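Local atomic coordinates of pectate lyase (Paenibacillus sp. 0602, PDB entry 5GT5), a protein that cleaves pectate by beta-elimination, probably in an endo mode, with the likely help of calcium and probably also on partly methylated pectin. Residues Asn78-Leu86 with Glu134-Thr142; Thr71-Asp79 with Thr89-Asp97. The protein carries 1 engineered substitution. All coordinates share one frame; numbering follows the deposited sequence.

From the N terminus, strand 74-76 comes first, followed by a short loop, helix 84-89 and strand 92-97. Contact 2 (71-79 with 89-97) closes this small excursion by pairing its two strands. Contact 1 (78-86 with 134-142) begins inside the excursion and reaches forward beyond strand 131-133, so the two closures cross, sharing Asn78 and Asp79. Together they join the edge of a beta-helix face, the helix between its strands and a long loop that leaves the coil before strand 154-157. They also touch directly: Leu135 CD1 of contact 1 packs 3.6 Å from Val91 CG1 of contact 2.

Contact 1 of 2, residues Asn78-Leu86 with Glu134-Thr142; sequences NDALTHPVL and ELWEWDEST
A buried glutamate, Glu137, clasps the backbone of Leu81, Thr82 and His83, joining two loops on the flank of the parallel beta-helix that defines the pectate lyase fold. One loop leads into helix 84-89; the other leaves the coil after strand 131-133. The Glu137 chain rises with CG between its own backbone N and carbonyl carbon (chi1 70°) and then runs extended, which carries the carboxylate to three successive N-H groups. OE2 offers its syn lone pair to Leu81 N at 2.8 Å in a nearly straight bond (171°), and also accepts from Asn149 ND2. OE1 takes two donors, Thr82 N at 2.9 Å and His83 N at 2.9 Å, both arriving from the same face, well above the carboxylate plane. With the bonds shared between both oxygens, the group is hindered from turning, and its negative charge is probably eased by these donors. Shortening Glu137 to an alanine is likely to leave these three N-H groups, and Asn149 ND2, without their acceptor, and to let the turn ahead of the helix shift. Thr82 adds a second tie: its OG1 donates to Trp138 O at 2.7 Å, in the carbonyl plane and on a lone pair, while Thr82 OG1 also lies against Glu137 CB and CG. His83 is the N-cap of the helix, its ND1 receiving Val85 N in the ring plane, and its CB meets Glu137 CB at 3.6 Å. Helix 203-212 packs against the 134-142 loop, with Trp203 NE1 donating to Trp136 O and Gln207 OE1 accepting from Trp138 N. On the helix side of the turn, the two methyl branches of Leu86 part over the other backbone: CD1 lies 3.7 Å from Trp136 O, and CD2 lies 3.7 Å from Glu134 O.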
# COMPACT_ATOMS: atom_id res chain seq x y z
N ASN A 78 9.79 -27.50 8.88
CA ASN A 78 10.11 -28.34 10.01
C ASN A 78 9.48 -29.72 9.83
O ASN A 78 8.34 -29.85 9.33
CB ASN A 78 9.61 -27.68 11.29
CG ASN A 78 10.33 -26.39 11.58
OD1 ASN A 78 11.56 -26.33 11.52
ND2 ASN A 78 9.58 -25.33 11.90
N ASP A 79 10.23 -30.73 10.24
CA ASP A 79 9.87 -32.12 9.98
C ASP A 79 8.56 -32.54 10.62
O ASP A 79 8.24 -32.12 11.73
CB ASP A 79 10.96 -33.03 10.56
CG ASP A 79 12.22 -33.04 9.72
OD1 ASP A 79 12.20 -32.53 8.58
OD2 ASP A 79 13.23 -33.57 10.23
N ALA A 80 7.82 -33.38 9.90
CA ALA A 80 6.71 -34.08 10.51
C ALA A 80 7.30 -35.09 11.49
O ALA A 80 8.22 -35.86 11.14
CB ALA A 80 5.87 -34.76 9.43
N LEU A 81 6.78 -35.07 12.71
CA LEU A 81 7.24 -35.97 13.78
C LEU A 81 6.27 -37.08 14.11
O LEU A 81 6.68 -38.06 14.75
CB LEU A 81 7.48 -35.16 15.06
CG LEU A 81 8.36 -33.92 14.88
CD1 LEU A 81 8.47 -33.05 16.14
CD2 LEU A 81 9.74 -34.37 14.38
N THR A 82 5.00 -36.94 13.74
CA THR A 82 3.97 -37.87 14.24
C THR A 82 2.94 -38.37 13.24
O THR A 82 2.48 -39.50 13.35
CB THR A 82 3.17 -37.26 15.42
OG1 THR A 82 2.63 -36.00 14.97
CG2 THR A 82 4.05 -37.07 16.68
N HIS A 83 2.54 -37.57 12.25
CA HIS A 83 1.48 -38.04 11.36
C HIS A 83 2.05 -39.05 10.37
O HIS A 83 3.02 -38.74 9.67
CB HIS A 83 0.77 -36.91 10.61
CG HIS A 83 -0.57 -37.30 10.09
ND1 HIS A 83 -0.75 -38.25 9.10
CD2 HIS A 83 -1.81 -36.90 10.47
CE1 HIS A 83 -2.05 -38.41 8.89
NE2 HIS A 83 -2.71 -37.61 9.71
N PRO A 84 1.46 -40.26 10.31
CA PRO A 84 2.04 -41.28 9.42
C PRO A 84 2.12 -40.85 7.94
O PRO A 84 3.07 -41.23 7.26
CB PRO A 84 1.10 -42.48 9.61
CG PRO A 84 -0.19 -41.91 10.12
CD PRO A 84 0.24 -40.73 10.99
N VAL A 85 1.17 -40.06 7.47
CA VAL A 85 1.19 -39.63 6.08
C VAL A 85 2.28 -38.60 5.88
O VAL A 85 3.05 -38.69 4.94
CB VAL A 85 -0.17 -39.08 5.65
CG1 VAL A 85 -0.10 -38.45 4.26
CG2 VAL A 85 -1.24 -40.19 5.66
N LEU A 86 2.34 -37.61 6.77
CA LEU A 86 3.28 -36.51 6.61
C LEU A 86 4.72 -36.97 6.79
O LEU A 86 5.63 -36.36 6.23
CB LEU A 86 2.91 -35.35 7.55
CG LEU A 86 1.52 -34.75 7.33
CD1 LEU A 86 1.33 -33.57 8.29
CD2 LEU A 86 1.40 -34.26 5.89
N GLU A 134 -4.39 -31.00 5.17
CA GLU A 134 -3.31 -31.93 5.53
C GLU A 134 -2.02 -31.23 5.92
O GLU A 134 -0.95 -31.43 5.33
CB GLU A 134 -3.13 -33.01 4.44
CG GLU A 134 -4.43 -33.78 4.20
CD GLU A 134 -4.31 -34.98 3.27
OE1 GLU A 134 -3.19 -35.34 2.83
OE2 GLU A 134 -5.39 -35.54 2.96
N LEU A 135 -2.17 -30.36 6.92
CA LEU A 135 -1.06 -29.60 7.49
C LEU A 135 -1.17 -29.60 9.02
O LEU A 135 -0.71 -28.65 9.68
CB LEU A 135 -1.02 -28.16 6.93
CG LEU A 135 0.32 -27.43 7.09
CD1 LEU A 135 1.44 -28.09 6.28
CD2 LEU A 135 0.19 -25.99 6.68
N TRP A 136 -1.75 -30.66 9.58
CA TRP A 136 -1.83 -30.84 11.03
C TRP A 136 -1.26 -32.19 11.41
O TRP A 136 -1.42 -33.16 10.66
CB TRP A 136 -3.28 -30.73 11.53
CG TRP A 136 -3.45 -31.03 13.03
CD1 TRP A 136 -3.40 -30.12 14.06
CD2 TRP A 136 -3.67 -32.31 13.62
NE1 TRP A 136 -3.59 -30.77 15.27
CE2 TRP A 136 -3.76 -32.11 15.03
CE3 TRP A 136 -3.81 -33.61 13.10
CZ2 TRP A 136 -3.97 -33.18 15.91
CZ3 TRP A 136 -4.03 -34.66 13.97
CH2 TRP A 136 -4.09 -34.45 15.35
N GLU A 137 -0.59 -32.27 12.56
CA GLU A 137 -0.24 -33.55 13.20
C GLU A 137 -0.30 -33.35 14.69
O GLU A 137 -0.32 -32.23 15.17
CB GLU A 137 1.12 -34.07 12.73
CG GLU A 137 2.30 -33.24 13.25
CD GLU A 137 3.63 -33.89 12.94
OE1 GLU A 137 3.66 -34.87 12.15
OE2 GLU A 137 4.65 -33.41 13.49
N TRP A 138 -0.38 -34.46 15.41
CA TRP A 138 -0.42 -34.48 16.87
C TRP A 138 0.89 -33.95 17.46
O TRP A 138 1.98 -34.23 16.96
CB TRP A 138 -0.69 -35.93 17.27
CG TRP A 138 -0.65 -36.23 18.76
CD1 TRP A 138 0.42 -36.69 19.47
CD2 TRP A 138 -1.75 -36.12 19.69
NE1 TRP A 138 0.06 -36.88 20.79
CE2 TRP A 138 -1.26 -36.55 20.95
CE3 TRP A 138 -3.09 -35.74 19.58
CZ2 TRP A 138 -2.06 -36.56 22.10
CZ3 TRP A 138 -3.91 -35.78 20.73
CH2 TRP A 138 -3.38 -36.18 21.98
N ASP A 139 0.77 -33.21 18.55
CA ASP A 139 1.95 -32.65 19.20
C ASP A 139 2.38 -33.40 20.47
O ASP A 139 1.80 -33.18 21.55
CB ASP A 139 1.71 -31.20 19.57
CG ASP A 139 2.82 -30.62 20.37
OD1 ASP A 139 4.00 -31.06 20.23
OD2 ASP A 139 2.52 -29.71 21.20
N GLU A 140 3.42 -34.22 20.36
CA GLU A 140 4.11 -34.73 21.54
C GLU A 140 5.21 -33.80 22.02
O GLU A 140 5.38 -33.60 23.25
CB GLU A 140 4.71 -36.09 21.26
CG GLU A 140 3.68 -37.20 21.11
CD GLU A 140 3.09 -37.68 22.43
OE1 GLU A 140 3.77 -37.56 23.50
OE2 GLU A 140 1.93 -38.20 22.42
N SER A 141 5.98 -33.22 21.09
CA SER A 141 7.19 -32.47 21.44
C SER A 141 6.96 -31.34 22.42
O SER A 141 7.75 -31.15 23.37
CB SER A 141 7.84 -31.94 20.16
OG SER A 141 9.05 -31.28 20.46
N THR A 142 5.88 -30.59 22.22
CA THR A 142 5.56 -29.50 23.13
C THR A 142 4.29 -29.72 23.94
O THR A 142 3.64 -28.76 24.38
CB THR A 142 5.59 -28.12 22.42
OG1 THR A 142 4.69 -28.09 21.30
CG2 THR A 142 6.98 -27.83 21.88

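Contact 2 of 2, residues Thr71-Asp79 with Thr89-Asp97; sequences TSPFAKHND and TGVSKITVD
Ile94 packs on the ring of Phe74 where strands 74-76 and 92-97 pair antiparallel at the edge of one face of the parallel beta-helix, the fold of this lyase family. The two residues form a non-hydrogen-bonded pair, and their side chains run side by side in the same direction. From the backbone outward, Ile94 CB stands 4.2 Å from Pro73 O. Its CG2 branch, anti to the backbone N, comes only loosely near Pro73 O and Pro73 CB. CG1 leaves on the other branch (chi1 -57°) and settles over the middle of the Phe74 ring, 3.8 Å from the centroid and 12° off the normal, a CH-pi contact. The tip, CD1, continues over the same ring toward CE2 and CZ, at 3.7 Å from Phe74 CE2. Ser92 OG lies at the edge of that ring, near its plane, but spends its hydrogen bond on Leu60 O. Helix 36-43 also packs against Phe74, through Ala36, Leu39 and Ala40.

Four backbone bonds fasten the strands: Thr95 N to Pro73 O, the reciprocal pair of Ala75 and Lys93, and His77 N to Val91 O. Strand 92-97 then continues the sheet by pairing in parallel with strand 115-120 on its far side. His77 sits beyond the last pair, its side chain about 6 Å from that of Asp152, a likely calcium ligand. Its ring is held by Asn78 N, which donates to ND1 at 2.8 Å close to the ring plane, and it meets Trp151 edge-to-face. Lys93 crosses it obliquely; its chain bends at chi3, which lays CE over one face of the imidazole in a CH-pi contact, 3.5 Å from His77 NE2.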
# COMPACT_ATOMS: atom_id res chain seq x y z
N THR A 71 13.56 -26.32 -4.72
CA THR A 71 14.40 -25.14 -4.83
C THR A 71 13.49 -23.95 -4.60
O THR A 71 12.29 -24.08 -4.80
CB THR A 71 15.07 -25.09 -6.26
OG1 THR A 71 16.04 -24.04 -6.28
CG2 THR A 71 14.04 -24.91 -7.38
N SER A 72 14.04 -22.81 -4.19
CA SER A 72 13.23 -21.60 -4.01
C SER A 72 12.33 -21.43 -5.22
O SER A 72 12.78 -21.54 -6.37
CB SER A 72 14.09 -20.35 -3.82
OG SER A 72 14.99 -20.53 -2.76
N PRO A 73 11.03 -21.15 -4.99
CA PRO A 73 10.41 -20.72 -3.72
C PRO A 73 10.00 -21.82 -2.74
O PRO A 73 9.38 -21.47 -1.74
CB PRO A 73 9.14 -20.02 -4.20
CG PRO A 73 8.74 -20.84 -5.43
CD PRO A 73 10.07 -21.17 -6.10
N PHE A 74 10.29 -23.09 -3.03
CA PHE A 74 10.05 -24.18 -2.07
C PHE A 74 11.24 -24.39 -1.16
O PHE A 74 12.39 -24.31 -1.60
CB PHE A 74 9.86 -25.51 -2.79
CG PHE A 74 8.50 -25.71 -3.42
CD1 PHE A 74 8.12 -24.98 -4.55
CD2 PHE A 74 7.64 -26.71 -2.94
CE1 PHE A 74 6.87 -25.20 -5.16
CE2 PHE A 74 6.39 -26.94 -3.54
CZ PHE A 74 6.01 -26.20 -4.66
N ALA A 75 10.96 -24.70 0.11
CA ALA A 75 12.00 -25.14 1.04
C ALA A 75 11.40 -26.21 1.91
O ALA A 75 10.18 -26.29 2.06
CB ALA A 75 12.46 -24.00 1.89
N LYS A 76 12.26 -27.03 2.51
CA LYS A 76 11.78 -28.01 3.48
C LYS A 76 11.31 -27.28 4.74
O LYS A 76 12.01 -26.40 5.26
CB LYS A 76 12.90 -28.99 3.85
CG LYS A 76 12.40 -30.16 4.69
CD LYS A 76 13.55 -31.07 5.15
CE LYS A 76 14.36 -30.39 6.27
NZ LYS A 76 13.61 -30.16 7.56
N HIS A 77 10.11 -27.62 5.21
CA HIS A 77 9.61 -27.07 6.47
C HIS A 77 10.13 -27.90 7.66
O HIS A 77 10.84 -28.89 7.46
CB HIS A 77 8.08 -27.10 6.46
CG HIS A 77 7.44 -25.94 7.18
ND1 HIS A 77 7.93 -25.42 8.37
CD2 HIS A 77 6.35 -25.20 6.87
CE1 HIS A 77 7.17 -24.41 8.74
NE2 HIS A 77 6.21 -24.25 7.85
N ASN A 78 9.79 -27.50 8.88
CA ASN A 78 10.11 -28.34 10.01
C ASN A 78 9.48 -29.72 9.83
O ASN A 78 8.34 -29.85 9.33
CB ASN A 78 9.61 -27.68 11.29
CG ASN A 78 10.33 -26.39 11.58
OD1 ASN A 78 11.56 -26.33 11.52
ND2 ASN A 78 9.58 -25.33 11.90
N ASP A 79 10.23 -30.73 10.24
CA ASP A 79 9.87 -32.12 9.98
C ASP A 79 8.56 -32.54 10.62
O ASP A 79 8.24 -32.12 11.73
CB ASP A 79 10.96 -33.03 10.56
CG ASP A 79 12.22 -33.04 9.72
OD1 ASP A 79 12.20 -32.53 8.58
OD2 ASP A 79 13.23 -33.57 10.23
N THR A 89 5.32 -37.97 3.19
CA THR A 89 5.27 -36.91 2.19
C THR A 89 6.22 -35.75 2.44
O THR A 89 6.62 -35.07 1.49
CB THR A 89 3.87 -36.31 2.06
OG1 THR A 89 3.51 -35.69 3.31
CG2 THR A 89 2.87 -37.37 1.73
N GLY A 90 6.55 -35.52 3.71
CA GLY A 90 7.24 -34.31 4.12
C GLY A 90 6.29 -33.14 4.02
O GLY A 90 5.12 -33.27 3.63
N VAL A 91 6.81 -31.98 4.38
CA VAL A 91 6.04 -30.73 4.40
C VAL A 91 6.96 -29.64 3.86
O VAL A 91 8.12 -29.54 4.25
CB VAL A 91 5.57 -30.39 5.84
CG1 VAL A 91 4.90 -29.04 5.90
CG2 VAL A 91 4.62 -31.48 6.37
N SER A 92 6.44 -28.84 2.94
CA SER A 92 7.21 -27.73 2.37
C SER A 92 6.73 -26.39 2.88
O SER A 92 5.61 -26.27 3.43
CB SER A 92 7.06 -27.72 0.85
OG SER A 92 7.59 -28.91 0.26
N LYS A 93 7.59 -25.39 2.74
CA LYS A 93 7.21 -23.99 2.90
C LYS A 93 7.46 -23.30 1.58
O LYS A 93 8.56 -23.36 1.05
CB LYS A 93 8.02 -23.31 4.00
CG LYS A 93 7.56 -21.88 4.20
CD LYS A 93 8.41 -21.13 5.21
CE LYS A 93 7.97 -21.47 6.61
NZ LYS A 93 8.72 -20.66 7.62
N ILE A 94 6.42 -22.67 1.04
CA ILE A 94 6.50 -22.00 -0.27
C ILE A 94 6.42 -20.52 -0.03
O ILE A 94 5.42 -20.02 0.51
CB ILE A 94 5.36 -22.45 -1.18
CG1 ILE A 94 5.37 -23.99 -1.36
CG2 ILE A 94 5.49 -21.73 -2.50
CD1 ILE A 94 4.10 -24.57 -1.89
N THR A 95 7.50 -19.81 -0.37
CA THR A 95 7.58 -18.38 -0.08
C THR A 95 7.40 -17.54 -1.34
O THR A 95 8.27 -17.55 -2.23
CB THR A 95 8.92 -18.01 0.59
OG1 THR A 95 9.03 -18.73 1.82
CG2 THR A 95 8.96 -16.53 0.92
N VAL A 96 6.30 -16.79 -1.37
CA VAL A 96 5.98 -15.85 -2.43
C VAL A 96 6.57 -14.53 -2.01
O VAL A 96 6.06 -13.90 -1.06
CB VAL A 96 4.45 -15.73 -2.55
CG1 VAL A 96 4.03 -14.70 -3.57
CG2 VAL A 96 3.83 -17.10 -2.92
N ASP A 97 7.64 -14.10 -2.69
CA ASP A 97 8.48 -13.00 -2.23
C ASP A 97 8.60 -11.93 -3.30
O ASP A 97 8.95 -12.22 -4.45
CB ASP A 97 9.89 -13.55 -1.90
CG ASP A 97 10.79 -12.55 -1.18
OD1 ASP A 97 10.42 -11.37 -1.01
OD2 ASP A 97 11.90 -12.96 -0.79